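Local coordinates for GDSL-like protein (Roseburia intestinalis L1-82, PDB 6HFZ), which removes acetyl groups from complex beta-mannans as a two-domain esterase of the GDSL/SGNH hydrolase family, at residues H58-W63 with F72-A77; T82-G87 with M118-G123; V128-T133 with P224-P229; C287-Q292 with K342-E347. All coordinates share one frame; numbering follows the deposited sequence.

Contact 1: H58-W63 with F72-A77; sequences HVYEWW and FTYINA
Tyr60 lies against Tyr74 and reaches Phe72 with its hydroxyl, pinning helix 55-66 to strand 71-78, an outermost strand of the parallel-rich sheet in the SGNH-hydrolase alpha/beta fold. The antiparallel run of helix and strand (168°) is that of the second half of a beta-alpha-beta crossover from strand 32-39. Tyr74 CB sits almost squarely over the Tyr60 ring, 3.6 Å from its centroid, a CH-pi contact; the two ring planes are inclined at 41°. With CG anti to the backbone N (chi1 170°), the Tyr60 side chain leaves the helix and slants over the strand, bringing CE1 to 3.6 Å from Phe72 CB. Its OH donates to Phe72 O at 2.9 Å, arriving from above the carbonyl plane. One turn on, the pattern reverses: the helix supplies the methylene, and Trp63 CB stands 3.8 Å from the Phe72 ring centroid, over the face. Beyond this first shell, Tyr57 meets the Tyr74 ring edge-to-face, and Phe102 does the same for Trp63, while strand 32-39 pairs with the strand through Thr73 and Ile75. Farther along, Asn76 ND2 donates to Tyr74 OH at 3.0 Å, nearly straight and within its own amide plane.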
loop_
_atom_site.group_PDB
_atom_site.type_symbol
_atom_site.label_atom_id
_atom_site.label_comp_id
_atom_site.label_asym_id
_atom_site.label_seq_id
_atom_site.Cartn_x
_atom_site.Cartn_y
_atom_site.Cartn_z
ATOM N N HIS A 58 -3.545 -0.747 18.216
ATOM C CA HIS A 58 -3.944 -1.846 19.099
ATOM C C HIS A 58 -2.923 -2.981 19.053
ATOM O O HIS A 58 -2.581 -3.574 20.083
ATOM C CB HIS A 58 -5.353 -2.374 18.806
ATOM C CG HIS A 58 -6.514 -1.528 19.252
ATOM N ND1 HIS A 58 -6.720 -1.115 20.574
ATOM C CD2 HIS A 58 -7.600 -1.107 18.575
ATOM C CE1 HIS A 58 -7.871 -0.454 20.656
ATOM N NE2 HIS A 58 -8.448 -0.458 19.458
ATOM N N VAL A 59 -2.405 -3.306 17.860
ATOM C CA VAL A 59 -1.425 -4.344 17.756
ATOM C C VAL A 59 -0.132 -3.870 18.431
ATOM O O VAL A 59 0.599 -4.669 19.037
ATOM C CB VAL A 59 -1.196 -4.720 16.288
ATOM C CG1 VAL A 59 0.046 -5.551 16.071
ATOM C CG2 VAL A 59 -2.421 -5.393 15.717
ATOM N N TYR A 60 0.212 -2.589 18.228
ATOM C CA TYR A 60 1.417 -2.004 18.842
ATOM C C TYR A 60 1.290 -2.138 20.371
ATOM O O TYR A 60 2.237 -2.549 21.069
ATOM C CB TYR A 60 1.612 -0.571 18.339
ATOM C CG TYR A 60 2.665 0.226 19.064
ATOM C CD1 TYR A 60 4.010 -0.083 18.956
ATOM C CD2 TYR A 60 2.290 1.288 19.854
ATOM C CE1 TYR A 60 4.976 0.661 19.625
ATOM C CE2 TYR A 60 3.239 2.035 20.536
ATOM C CZ TYR A 60 4.573 1.720 20.414
ATOM O OH TYR A 60 5.475 2.490 21.098
ATOM N N GLU A 61 0.100 -1.822 20.892
ATOM C CA GLU A 61 -0.160 -1.920 22.340
ATOM C C GLU A 61 -0.031 -3.381 22.795
ATOM O O GLU A 61 0.454 -3.618 23.919
ATOM C CB GLU A 61 -1.501 -1.277 22.711
ATOM C CG GLU A 61 -1.429 0.232 22.658
ATOM C CD GLU A 61 -2.566 1.004 23.290
ATOM O OE1 GLU A 61 -3.722 0.613 23.086
ATOM O OE2 GLU A 61 -2.289 2.026 23.958
ATOM N N TRP A 62 -0.459 -4.352 21.966
ATOM C CA TRP A 62 -0.235 -5.769 22.269
ATOM C C TRP A 62 1.241 -6.068 22.548
ATOM O O TRP A 62 1.524 -6.730 23.537
ATOM C CB TRP A 62 -0.802 -6.730 21.210
ATOM C CG TRP A 62 -0.641 -8.181 21.534
ATOM C CD1 TRP A 62 -1.539 -8.979 22.184
ATOM C CD2 TRP A 62 0.493 -9.015 21.236
ATOM N NE1 TRP A 62 -1.031 -10.241 22.318
ATOM C CE2 TRP A 62 0.229 -10.288 21.776
ATOM C CE3 TRP A 62 1.728 -8.800 20.623
ATOM C CZ2 TRP A 62 1.114 -11.346 21.634
ATOM C CZ3 TRP A 62 2.607 -9.845 20.500
ATOM C CH2 TRP A 62 2.317 -11.102 21.030
ATOM N N TRP A 63 2.159 -5.649 21.663
ATOM C CA TRP A 63 3.593 -5.882 21.865
ATOM C C TRP A 63 4.037 -5.287 23.220
ATOM O O TRP A 63 4.659 -5.987 24.034
ATOM C CB TRP A 63 4.408 -5.331 20.685
ATOM C CG TRP A 63 4.301 -6.153 19.435
ATOM C CD1 TRP A 63 3.457 -5.966 18.368
ATOM C CD2 TRP A 63 5.066 -7.320 19.126
ATOM N NE1 TRP A 63 3.654 -6.944 17.425
ATOM C CE2 TRP A 63 4.645 -7.775 17.857
ATOM C CE3 TRP A 63 6.086 -8.000 19.792
ATOM C CZ2 TRP A 63 5.202 -8.902 17.259
ATOM C CZ3 TRP A 63 6.624 -9.119 19.209
ATOM C CH2 TRP A 63 6.193 -9.560 17.956
ATOM N N PHE A 72 9.491 -0.527 22.333
ATOM C CA PHE A 72 8.930 -0.626 20.975
ATOM C C PHE A 72 8.733 0.757 20.360
ATOM O O PHE A 72 8.316 1.708 21.054
ATOM C CB PHE A 72 7.599 -1.368 21.007
ATOM C CG PHE A 72 7.703 -2.799 21.450
ATOM C CD1 PHE A 72 8.148 -3.767 20.554
ATOM C CD2 PHE A 72 7.376 -3.179 22.751
ATOM C CE1 PHE A 72 8.201 -5.103 20.915
ATOM C CE2 PHE A 72 7.419 -4.514 23.101
ATOM C CZ PHE A 72 7.861 -5.460 22.211
ATOM N N THR A 73 8.942 0.808 19.026
ATOM C CA THR A 73 8.748 1.976 18.204
ATOM C C THR A 73 7.646 1.665 17.174
ATOM O O THR A 73 7.710 0.616 16.567
ATOM C CB THR A 73 10.035 2.390 17.481
ATOM O OG1 THR A 73 11.008 2.690 18.489
ATOM C CG2 THR A 73 9.865 3.619 16.610
ATOM N N TYR A 74 6.693 2.583 17.065
ATOM C CA TYR A 74 5.470 2.460 16.223
ATOM C C TYR A 74 5.733 3.125 14.869
ATOM O O TYR A 74 6.033 4.316 14.842
ATOM C CB TYR A 74 4.289 3.119 16.919
ATOM C CG TYR A 74 2.973 3.160 16.167
ATOM C CD1 TYR A 74 2.296 1.999 15.818
ATOM C CD2 TYR A 74 2.363 4.360 15.880
ATOM C CE1 TYR A 74 1.087 2.032 15.142
ATOM C CE2 TYR A 74 1.112 4.413 15.271
ATOM C CZ TYR A 74 0.474 3.250 14.881
ATOM O OH TYR A 74 -0.768 3.425 14.316
ATOM N N ILE A 75 5.683 2.338 13.774
ATOM C CA ILE A 75 5.884 2.823 12.416
ATOM C C ILE A 75 4.617 2.559 11.591
ATOM O O ILE A 75 4.391 1.426 11.228
ATOM C CB ILE A 75 7.114 2.172 11.769
ATOM C CG1 ILE A 75 8.379 2.428 12.592
ATOM C CG2 ILE A 75 7.296 2.596 10.312
ATOM C CD1 ILE A 75 9.333 1.291 12.448
ATOM N N ASN A 76 3.819 3.611 11.366
ATOM C CA ASN A 76 2.588 3.507 10.591
ATOM C C ASN A 76 2.831 4.124 9.226
ATOM O O ASN A 76 2.818 5.327 9.110
ATOM C CB ASN A 76 1.375 4.131 11.262
ATOM C CG ASN A 76 0.107 3.742 10.533
ATOM O OD1 ASN A 76 0.091 3.689 9.303
ATOM N ND2 ASN A 76 -0.933 3.434 11.289
ATOM N N ALA A 77 2.994 3.247 8.226
ATOM C CA ALA A 77 3.299 3.616 6.849
ATOM C C ALA A 77 2.068 3.403 5.956
ATOM O O ALA A 77 2.192 3.126 4.761
ATOM C CB ALA A 77 4.470 2.833 6.345
HETATM O O HOH W 1 6.784 4.847 18.887
#

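Contact 2: T82-G87 with M118-G123; sequences TTSQFG and METYEG
Ser84 lays its CB against the edge of the Tyr121 ring, near the ring plane and 3.9 Å from CD1. Its OG meets Thr120 OG1 at 2.8 Å, hydroxyl to hydroxyl. Both oxygens stand between their own backbone N and carbonyl carbon (chi1 65° for Ser84, 66° for Thr120), which turns them across the interface toward each other. Ser84 OG is also hydrogen-bonded to Asp111 OD2, which helps to place it. On the other branch of Thr120, the methyl CG2 rests against the aliphatic part of Gln85, 3.8 Å from CB, with the two side chains crossing at a slant. The extended Gln85 chain carries its amide past this methyl to His116 and to Thr334. With Ser84 and Thr120 small at the interface and the Gln85 chain passing beside it, the backbones come close: Gln85 CA and Thr120 CA are 5.1 Å apart. Thr83, at the N-cap of helix 84-96, accepts a weak bond from Gln85 N through OG1. What results is a buried, close helix-helix contact, in which the first turn of helix 84-96 packs on helix 115-129 within the alpha/beta fold of the SGNH hydrolases.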
loop_
_atom_site.group_PDB
_atom_site.type_symbol
_atom_site.label_atom_id
_atom_site.label_comp_id
_atom_site.label_asym_id
_atom_site.label_seq_id
_atom_site.Cartn_x
_atom_site.Cartn_y
_atom_site.Cartn_z
ATOM N N THR A 82 -4.426 3.720 -1.671
ATOM C CA THR A 82 -3.298 3.250 -2.458
ATOM C C THR A 82 -3.076 1.747 -2.267
ATOM O O THR A 82 -3.557 1.120 -1.317
ATOM C CB THR A 82 -2.005 4.027 -2.177
ATOM O OG1 THR A 82 -1.564 3.695 -0.875
ATOM C CG2 THR A 82 -2.173 5.527 -2.340
ATOM N N THR A 83 -2.321 1.180 -3.212
ATOM C CA THR A 83 -2.240 -0.279 -3.429
ATOM C C THR A 83 -0.832 -0.773 -3.165
ATOM O O THR A 83 0.100 0.041 -2.939
ATOM C CB THR A 83 -2.622 -0.603 -4.892
ATOM O OG1 THR A 83 -1.625 -0.100 -5.787
ATOM C CG2 THR A 83 -3.969 -0.026 -5.266
ATOM N N SER A 84 -0.631 -2.087 -3.354
ATOM C CA SER A 84 0.670 -2.709 -3.242
ATOM C C SER A 84 1.585 -2.233 -4.374
ATOM O O SER A 84 2.804 -2.320 -4.235
ATOM C CB SER A 84 0.570 -4.212 -3.232
ATOM O OG SER A 84 0.077 -4.712 -4.470
ATOM N N GLN A 85 1.008 -1.732 -5.481
ATOM C CA GLN A 85 1.847 -1.169 -6.589
ATOM C C GLN A 85 2.567 0.102 -6.088
ATOM O O GLN A 85 3.762 0.262 -6.321
ATOM C CB GLN A 85 1.004 -0.959 -7.849
ATOM C CG GLN A 85 1.798 -0.499 -9.065
ATOM C CD GLN A 85 0.922 -0.535 -10.291
ATOM O OE1 GLN A 85 -0.279 -0.797 -10.211
ATOM N NE2 GLN A 85 1.493 -0.246 -11.457
ATOM N N PHE A 86 1.867 0.975 -5.357
ATOM C CA PHE A 86 2.578 2.108 -4.727
ATOM C C PHE A 86 3.478 1.596 -3.593
ATOM O O PHE A 86 4.618 2.039 -3.431
ATOM C CB PHE A 86 1.591 3.168 -4.298
ATOM C CG PHE A 86 2.197 4.421 -3.705
ATOM C CD1 PHE A 86 3.439 4.895 -4.106
ATOM C CD2 PHE A 86 1.483 5.167 -2.791
ATOM C CE1 PHE A 86 3.973 6.062 -3.575
ATOM C CE2 PHE A 86 2.014 6.341 -2.271
ATOM C CZ PHE A 86 3.258 6.783 -2.668
ATOM N N GLY A 87 2.983 0.599 -2.831
ATOM C CA GLY A 87 3.765 0.033 -1.714
ATOM C C GLY A 87 5.181 -0.410 -2.080
ATOM O O GLY A 87 6.148 -0.112 -1.345
HETATM N N MSE A 118 -1.489 -9.470 -8.028
HETATM C CA MSE A 118 -0.693 -10.594 -7.547
HETATM C C MSE A 118 0.788 -10.299 -7.797
HETATM O O MSE A 118 1.634 -10.545 -6.929
HETATM C CB MSE A 118 -1.025 -11.982 -8.092
HETATM C CG MSE A 118 -0.361 -13.001 -7.211
HETATM SE SE MSE A 118 -1.042 -14.816 -7.590
HETATM C CE MSE A 118 -1.297 -14.593 -9.533
ATOM N N GLU A 119 1.087 -9.757 -8.977
ATOM C CA GLU A 119 2.468 -9.477 -9.369
ATOM C C GLU A 119 3.065 -8.322 -8.550
ATOM O O GLU A 119 4.184 -8.437 -8.053
ATOM C CB GLU A 119 2.529 -9.206 -10.876
ATOM C CG GLU A 119 3.954 -9.158 -11.399
ATOM C CD GLU A 119 4.121 -8.972 -12.905
ATOM O OE1 GLU A 119 3.105 -8.910 -13.639
ATOM O OE2 GLU A 119 5.260 -8.850 -13.351
ATOM N N THR A 120 2.306 -7.235 -8.380
ATOM C CA THR A 120 2.803 -6.108 -7.581
ATOM C C THR A 120 2.990 -6.537 -6.116
ATOM O O THR A 120 3.986 -6.173 -5.475
ATOM C CB THR A 120 1.979 -4.828 -7.739
ATOM O OG1 THR A 120 0.671 -5.069 -7.197
ATOM C CG2 THR A 120 1.824 -4.380 -9.178
ATOM N N TYR A 121 2.015 -7.236 -5.528
ATOM C CA TYR A 121 2.146 -7.730 -4.145
ATOM C C TYR A 121 3.336 -8.682 -3.979
ATOM O O TYR A 121 4.030 -8.624 -2.963
ATOM C CB TYR A 121 0.840 -8.402 -3.772
ATOM C CG TYR A 121 0.549 -8.680 -2.334
ATOM C CD1 TYR A 121 -0.058 -7.713 -1.557
ATOM C CD2 TYR A 121 0.676 -9.969 -1.826
ATOM C CE1 TYR A 121 -0.486 -7.995 -0.281
ATOM C CE2 TYR A 121 0.261 -10.262 -0.545
ATOM C CZ TYR A 121 -0.321 -9.268 0.226
ATOM O OH TYR A 121 -0.820 -9.535 1.475
ATOM N N GLU A 122 3.590 -9.549 -4.979
ATOM C CA GLU A 122 4.750 -10.422 -4.909
ATOM C C GLU A 122 6.051 -9.590 -4.848
ATOM O O GLU A 122 6.928 -9.889 -4.012
ATOM C CB GLU A 122 4.817 -11.428 -6.062
ATOM C CG GLU A 122 6.044 -12.302 -5.924
ATOM C CD GLU A 122 6.044 -13.569 -6.759
ATOM O OE1 GLU A 122 6.512 -14.630 -6.230
ATOM O OE2 GLU A 122 5.539 -13.522 -7.865
ATOM N N GLY A 123 6.171 -8.563 -5.702
ATOM C CA GLY A 123 7.305 -7.656 -5.661
ATOM C C GLY A 123 7.478 -7.019 -4.303
ATOM O O GLY A 123 8.584 -6.956 -3.791
#

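Contact 3: V128-T133 with P224-P229; sequences VYTSKT and PDYPAP
Tyr226 offers a ring face to Thr130, while its CE1 comes to the edge of Tyr129, both at the end of helix 115-129. The methyl CG2 of Thr130 stands over that face, 3.2 Å from Tyr226 CZ and 3.3 Å from Tyr226 OH, which makes this a tight contact for a methyl carbon. The two side chains meet at about a right angle, the threonine methyl coming down on the CZ-OH end. With CG2 anti to the carbonyl carbon, the Thr130 side chain sends its methyl outward to the tyrosine and leaves OG1 to bond Arg126 O, back in the last turn of the helix.

The planes of Tyr129 and Tyr226 are only 26° apart, yet the rings are displaced until the centroids are 5.9 Å from one another, with little overlap, and the side chains run in opposite directions. Tyr226 CE1 lies near the Tyr129 ring plane, 3.8 Å from CD2. The antiparallel course brings the Tyr129 hydroxyl to the proline end of the other segment, where a water lying in the plane of its ring bridges them, 2.7 Å from Tyr129 OH and 2.8 Å from Pro224 O. Arg19 adds a cation-pi contact to Tyr129, and Arg126 bonds Pro227 O.

At the helix end, Val128 O accepts from both Ser131 N and Ser131 OG, from the same face of its carbonyl plane. This is peripheral packing, in which a proline-rich linking segment between helix 196-215 and strand 237-241 is laid along a helix C-terminus of the SGNH-hydrolase fold.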
loop_
_atom_site.group_PDB
_atom_site.type_symbol
_atom_site.label_atom_id
_atom_site.label_comp_id
_atom_site.label_asym_id
_atom_site.label_seq_id
_atom_site.Cartn_x
_atom_site.Cartn_y
_atom_site.Cartn_z
ATOM N N VAL A 128 10.381 -6.689 0.922
ATOM C CA VAL A 128 10.384 -6.545 2.384
ATOM C C VAL A 128 11.062 -7.751 3.043
ATOM O O VAL A 128 11.867 -7.599 3.977
ATOM C CB VAL A 128 8.957 -6.296 2.911
ATOM C CG1 VAL A 128 8.898 -6.351 4.422
ATOM C CG2 VAL A 128 8.368 -4.990 2.385
ATOM N N TYR A 129 10.750 -8.949 2.578
ATOM C CA TYR A 129 11.169 -10.192 3.212
ATOM C C TYR A 129 12.699 -10.336 3.103
ATOM O O TYR A 129 13.335 -10.795 4.037
ATOM C CB TYR A 129 10.449 -11.373 2.577
ATOM C CG TYR A 129 10.703 -12.734 3.182
ATOM C CD1 TYR A 129 10.207 -13.089 4.432
ATOM C CD2 TYR A 129 11.500 -13.660 2.529
ATOM C CE1 TYR A 129 10.415 -14.361 4.957
ATOM C CE2 TYR A 129 11.704 -14.942 3.039
ATOM C CZ TYR A 129 11.159 -15.290 4.257
ATOM O OH TYR A 129 11.311 -16.561 4.754
ATOM N N THR A 130 13.269 -9.900 1.977
ATOM C CA THR A 130 14.739 -10.013 1.776
ATOM C C THR A 130 15.502 -8.747 2.179
ATOM O O THR A 130 16.770 -8.676 2.012
ATOM C CB THR A 130 15.066 -10.425 0.341
ATOM O OG1 THR A 130 14.680 -9.332 -0.490
ATOM C CG2 THR A 130 14.363 -11.703 -0.050
ATOM N N SER A 131 14.840 -7.757 2.758
ATOM C CA SER A 131 15.525 -6.517 3.179
ATOM C C SER A 131 16.529 -6.787 4.315
ATOM O O SER A 131 16.534 -7.861 4.949
ATOM C CB SER A 131 14.544 -5.454 3.579
ATOM O OG SER A 131 13.791 -5.849 4.716
ATOM N N LYS A 132 17.356 -5.781 4.604
ATOM C CA LYS A 132 18.512 -5.932 5.496
ATOM C C LYS A 132 18.141 -6.478 6.875
ATOM O O LYS A 132 18.874 -7.348 7.386
ATOM C CB LYS A 132 19.230 -4.589 5.652
ATOM C CG LYS A 132 20.535 -4.667 6.437
ATOM C CD LYS A 132 21.362 -3.382 6.415
ATOM C CE LYS A 132 20.628 -2.157 6.936
ATOM N NZ LYS A 132 20.096 -1.312 5.836
ATOM N N THR A 133 17.046 -5.981 7.484
ATOM C CA THR A 133 16.687 -6.372 8.843
ATOM C C THR A 133 15.933 -7.714 8.868
ATOM O O THR A 133 15.648 -8.214 9.983
ATOM C CB THR A 133 15.912 -5.280 9.583
ATOM O OG1 THR A 133 14.609 -5.206 8.989
ATOM C CG2 THR A 133 16.596 -3.926 9.539
ATOM N N PRO A 224 12.286 -21.679 5.479
ATOM C CA PRO A 224 12.342 -22.371 4.201
ATOM C C PRO A 224 13.357 -21.719 3.247
ATOM O O PRO A 224 13.717 -20.507 3.368
ATOM C CB PRO A 224 10.915 -22.295 3.642
ATOM C CG PRO A 224 10.056 -21.896 4.820
ATOM C CD PRO A 224 10.958 -21.079 5.723
ATOM N N ASP A 225 13.801 -22.503 2.270
ATOM C CA ASP A 225 14.588 -21.962 1.191
ATOM C C ASP A 225 13.762 -20.888 0.473
ATOM O O ASP A 225 12.543 -21.040 0.226
ATOM C CB ASP A 225 15.014 -23.029 0.193
ATOM C CG ASP A 225 15.977 -24.053 0.784
ATOM O OD1 ASP A 225 16.739 -23.695 1.711
ATOM O OD2 ASP A 225 15.950 -25.194 0.319
ATOM N N TYR A 226 14.453 -19.805 0.123
ATOM C CA TYR A 226 13.791 -18.669 -0.536
ATOM C C TYR A 226 13.520 -19.041 -1.973
ATOM O O TYR A 226 14.468 -19.252 -2.749
ATOM C CB TYR A 226 14.664 -17.424 -0.449
ATOM C CG TYR A 226 14.043 -16.187 -1.038
ATOM C CD1 TYR A 226 12.844 -15.692 -0.542
ATOM C CD2 TYR A 226 14.698 -15.451 -2.012
ATOM C CE1 TYR A 226 12.291 -14.520 -1.035
ATOM C CE2 TYR A 226 14.153 -14.284 -2.516
ATOM C CZ TYR A 226 12.933 -13.828 -2.045
ATOM O OH TYR A 226 12.406 -12.656 -2.505
ATOM N N PRO A 227 12.237 -19.127 -2.389
ATOM C CA PRO A 227 11.936 -19.663 -3.705
ATOM C C PRO A 227 12.019 -18.639 -4.845
ATOM O O PRO A 227 11.928 -17.405 -4.593
ATOM C CB PRO A 227 10.508 -20.162 -3.504
ATOM C CG PRO A 227 9.896 -19.151 -2.564
ATOM C CD PRO A 227 11.017 -18.844 -1.592
ATOM N N ALA A 228 12.124 -19.159 -6.082
ATOM C CA ALA A 228 11.936 -18.401 -7.308
ATOM C C ALA A 228 10.536 -17.792 -7.305
ATOM O O ALA A 228 9.618 -18.403 -6.750
ATOM C CB ALA A 228 12.105 -19.304 -8.510
ATOM N N PRO A 229 10.311 -16.611 -7.923
ATOM C CA PRO A 229 8.976 -16.000 -7.901
ATOM C C PRO A 229 7.900 -16.833 -8.606
ATOM O O PRO A 229 8.180 -17.621 -9.482
ATOM C CB PRO A 229 9.136 -14.637 -8.585
ATOM C CG PRO A 229 10.517 -14.674 -9.252
ATOM C CD PRO A 229 11.312 -15.784 -8.606
HETATM O O HOH W 2 12.474 -18.096 2.863
#

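Contact 4: C287-Q292 with K342-E347; sequences CNISVQ and KVHKVE
Two antiparallel sheets of the all-beta domain face one another here, and the contact is side-chain packing between them, as in the interior of a beta sandwich. Residues 287-292 belong to strand 288-295 of one sheet, residues 342-347 to strand 342-352 of the other. Even at their nearest, Ile289 CA and His344 CA are 8.6 Å apart, a spacing bridged by side chains rather than by backbone pairing. Ile289 carries the contact by dividing its two branches. With CG1 beside the backbone N (chi1 -54°), CG2 is left anti to that N and approaches Val346 CG2 at 4.4 Å, methyl to methyl. The other branch ends in CD1, which reaches His344 CD2 at 4.2 Å, coming obliquely to the imidazole, so that one isoleucine spans two inward-facing residues of the opposing strand. Val284 touches both Ile289 and Val346, and Leu336 touches His344, extending the apolar layer.

The imidazole is a polar group in this buried setting, but both its nitrogens have partners: ND1 bonds Asp309 OD2 and NE2 bonds Glu340 O. Those bonds would fix the ring's rotation and probably turn its carbon CD2 to the isoleucine. At the start of the first strand Cys287 and Asn288 both face Ser369, forming a classic beta bulge. On the imidazole itself, Lys342 CG lies over one face, 3.7 Å above the plane and displaced toward the rim.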
loop_
_atom_site.group_PDB
_atom_site.type_symbol
_atom_site.label_atom_id
_atom_site.label_comp_id
_atom_site.label_asym_id
_atom_site.label_seq_id
_atom_site.Cartn_x
_atom_site.Cartn_y
_atom_site.Cartn_z
ATOM N N CYS A 287 10.657 -2.139 -17.796
ATOM C CA CYS A 287 9.700 -2.739 -18.714
ATOM C C CYS A 287 8.272 -2.300 -18.404
ATOM O O CYS A 287 7.381 -2.513 -19.253
ATOM C CB CYS A 287 9.782 -4.261 -18.729
ATOM S SG CYS A 287 9.420 -5.053 -17.144
ATOM N N ASN A 288 8.039 -1.749 -17.203
ATOM C CA ASN A 288 6.717 -1.217 -16.826
ATOM C C ASN A 288 6.846 0.285 -16.546
ATOM O O ASN A 288 7.845 0.701 -15.984
ATOM C CB ASN A 288 6.127 -1.893 -15.572
ATOM C CG ASN A 288 6.121 -3.407 -15.628
ATOM O OD1 ASN A 288 5.899 -3.980 -16.689
ATOM N ND2 ASN A 288 6.421 -4.063 -14.512
ATOM N N ILE A 289 5.804 1.036 -16.897
ATOM C CA ILE A 289 5.677 2.451 -16.579
ATOM C C ILE A 289 4.301 2.700 -15.984
ATOM O O ILE A 289 3.293 2.346 -16.570
ATOM C CB ILE A 289 5.880 3.325 -17.814
ATOM C CG1 ILE A 289 7.208 3.027 -18.524
ATOM C CG2 ILE A 289 5.727 4.782 -17.433
ATOM C CD1 ILE A 289 8.400 3.466 -17.760
ATOM N N SER A 290 4.276 3.444 -14.877
ATOM C CA SER A 290 3.059 3.855 -14.274
ATOM C C SER A 290 3.171 5.337 -13.879
ATOM O O SER A 290 4.260 5.904 -13.783
ATOM C CB SER A 290 2.683 2.925 -13.144
ATOM O OG SER A 290 3.449 3.195 -11.950
ATOM N N VAL A 291 2.032 5.972 -13.667
ATOM C CA VAL A 291 2.049 7.405 -13.334
ATOM C C VAL A 291 1.121 7.673 -12.154
ATOM O O VAL A 291 0.005 7.135 -12.077
ATOM C CB VAL A 291 1.649 8.223 -14.569
ATOM C CG1 VAL A 291 0.248 7.867 -15.055
ATOM C CG2 VAL A 291 1.710 9.719 -14.310
ATOM N N GLN A 292 1.595 8.527 -11.229
ATOM C CA GLN A 292 0.809 8.942 -10.099
ATOM C C GLN A 292 0.414 10.415 -10.249
ATOM O O GLN A 292 1.256 11.234 -10.584
ATOM C CB GLN A 292 1.611 8.811 -8.810
ATOM C CG GLN A 292 1.794 7.392 -8.304
ATOM C CD GLN A 292 2.448 7.487 -6.939
ATOM O OE1 GLN A 292 3.587 7.960 -6.833
ATOM N NE2 GLN A 292 1.713 7.104 -5.902
ATOM N N LYS A 342 14.112 -0.842 -21.300
ATOM C CA LYS A 342 15.009 0.158 -21.842
ATOM C C LYS A 342 14.697 1.501 -21.177
ATOM O O LYS A 342 13.749 1.616 -20.394
ATOM C CB LYS A 342 14.843 0.231 -23.365
ATOM C CG LYS A 342 13.487 0.697 -23.864
ATOM C CD LYS A 342 13.466 1.069 -25.349
ATOM C CE LYS A 342 12.076 1.452 -25.806
ATOM N NZ LYS A 342 12.097 2.243 -27.062
ATOM N N VAL A 343 15.502 2.517 -21.480
ATOM C CA VAL A 343 15.194 3.863 -21.035
ATOM C C VAL A 343 14.071 4.421 -21.918
ATOM O O VAL A 343 14.292 4.732 -23.068
ATOM C CB VAL A 343 16.440 4.773 -21.021
ATOM C CG1 VAL A 343 17.046 4.969 -22.404
ATOM C CG2 VAL A 343 16.119 6.128 -20.422
ATOM N N HIS A 344 12.854 4.525 -21.383
ATOM C CA HIS A 344 11.696 5.053 -22.089
ATOM C C HIS A 344 11.659 6.580 -21.971
ATOM O O HIS A 344 11.970 7.106 -20.921
ATOM C CB HIS A 344 10.393 4.459 -21.530
ATOM C CG HIS A 344 10.330 2.975 -21.720
ATOM N ND1 HIS A 344 9.883 2.424 -22.902
ATOM C CD2 HIS A 344 10.699 1.942 -20.926
ATOM C CE1 HIS A 344 9.962 1.108 -22.829
ATOM N NE2 HIS A 344 10.434 0.780 -21.604
ATOM N N LYS A 345 11.201 7.252 -23.026
ATOM C CA LYS A 345 10.925 8.656 -22.941
ATOM C C LYS A 345 9.454 8.793 -22.549
ATOM O O LYS A 345 8.571 8.125 -23.106
ATOM C CB LYS A 345 11.275 9.384 -24.242
ATOM C CG LYS A 345 10.759 10.812 -24.311
ATOM C CD LYS A 345 11.302 11.614 -25.487
ATOM C CE LYS A 345 10.759 13.030 -25.550
ATOM N NZ LYS A 345 9.293 13.062 -25.770
ATOM N N VAL A 346 9.208 9.637 -21.547
ATOM C CA VAL A 346 7.881 9.849 -21.080
ATOM C C VAL A 346 7.578 11.344 -21.113
ATOM O O VAL A 346 8.350 12.161 -20.630
ATOM C CB VAL A 346 7.691 9.265 -19.668
ATOM C CG1 VAL A 346 6.257 9.465 -19.209
ATOM C CG2 VAL A 346 8.105 7.808 -19.610
ATOM N N GLU A 347 6.401 11.683 -21.603
ATOM C CA GLU A 347 5.990 13.044 -21.648
ATOM C C GLU A 347 4.585 13.140 -21.060
ATOM O O GLU A 347 3.730 12.336 -21.377
ATOM C CB GLU A 347 6.061 13.542 -23.101
ATOM C CG GLU A 347 5.533 14.958 -23.257
ATOM C CD GLU A 347 5.714 15.595 -24.627
ATOM O OE1 GLU A 347 5.669 14.857 -25.660
ATOM O OE2 GLU A 347 5.904 16.840 -24.657
#

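How the contacts relate
The four contacts follow one another along the chain, running from the edge of the alpha/beta (SGNH-hydrolase) domain to the beta domain. Strand 71-78 of contact 1 leads directly into helix 84-96 of contact 2, although their centres are 23 Å apart. Contacts 2 and 3 share helix 115-129 and touch, Glu122 OE1 lying 3.3 Å from Pro229 CA. Contact 2 also meets contact 4 across the domain boundary, with Phe86 CD1 3.3 Å from Gln292 NE2. It is thus the intermediate between contacts 3 and 4, whose centres are 27 Å apart. Ser41, His193 and Asp190, in none of these segments, have the geometry of a probable catalytic triad.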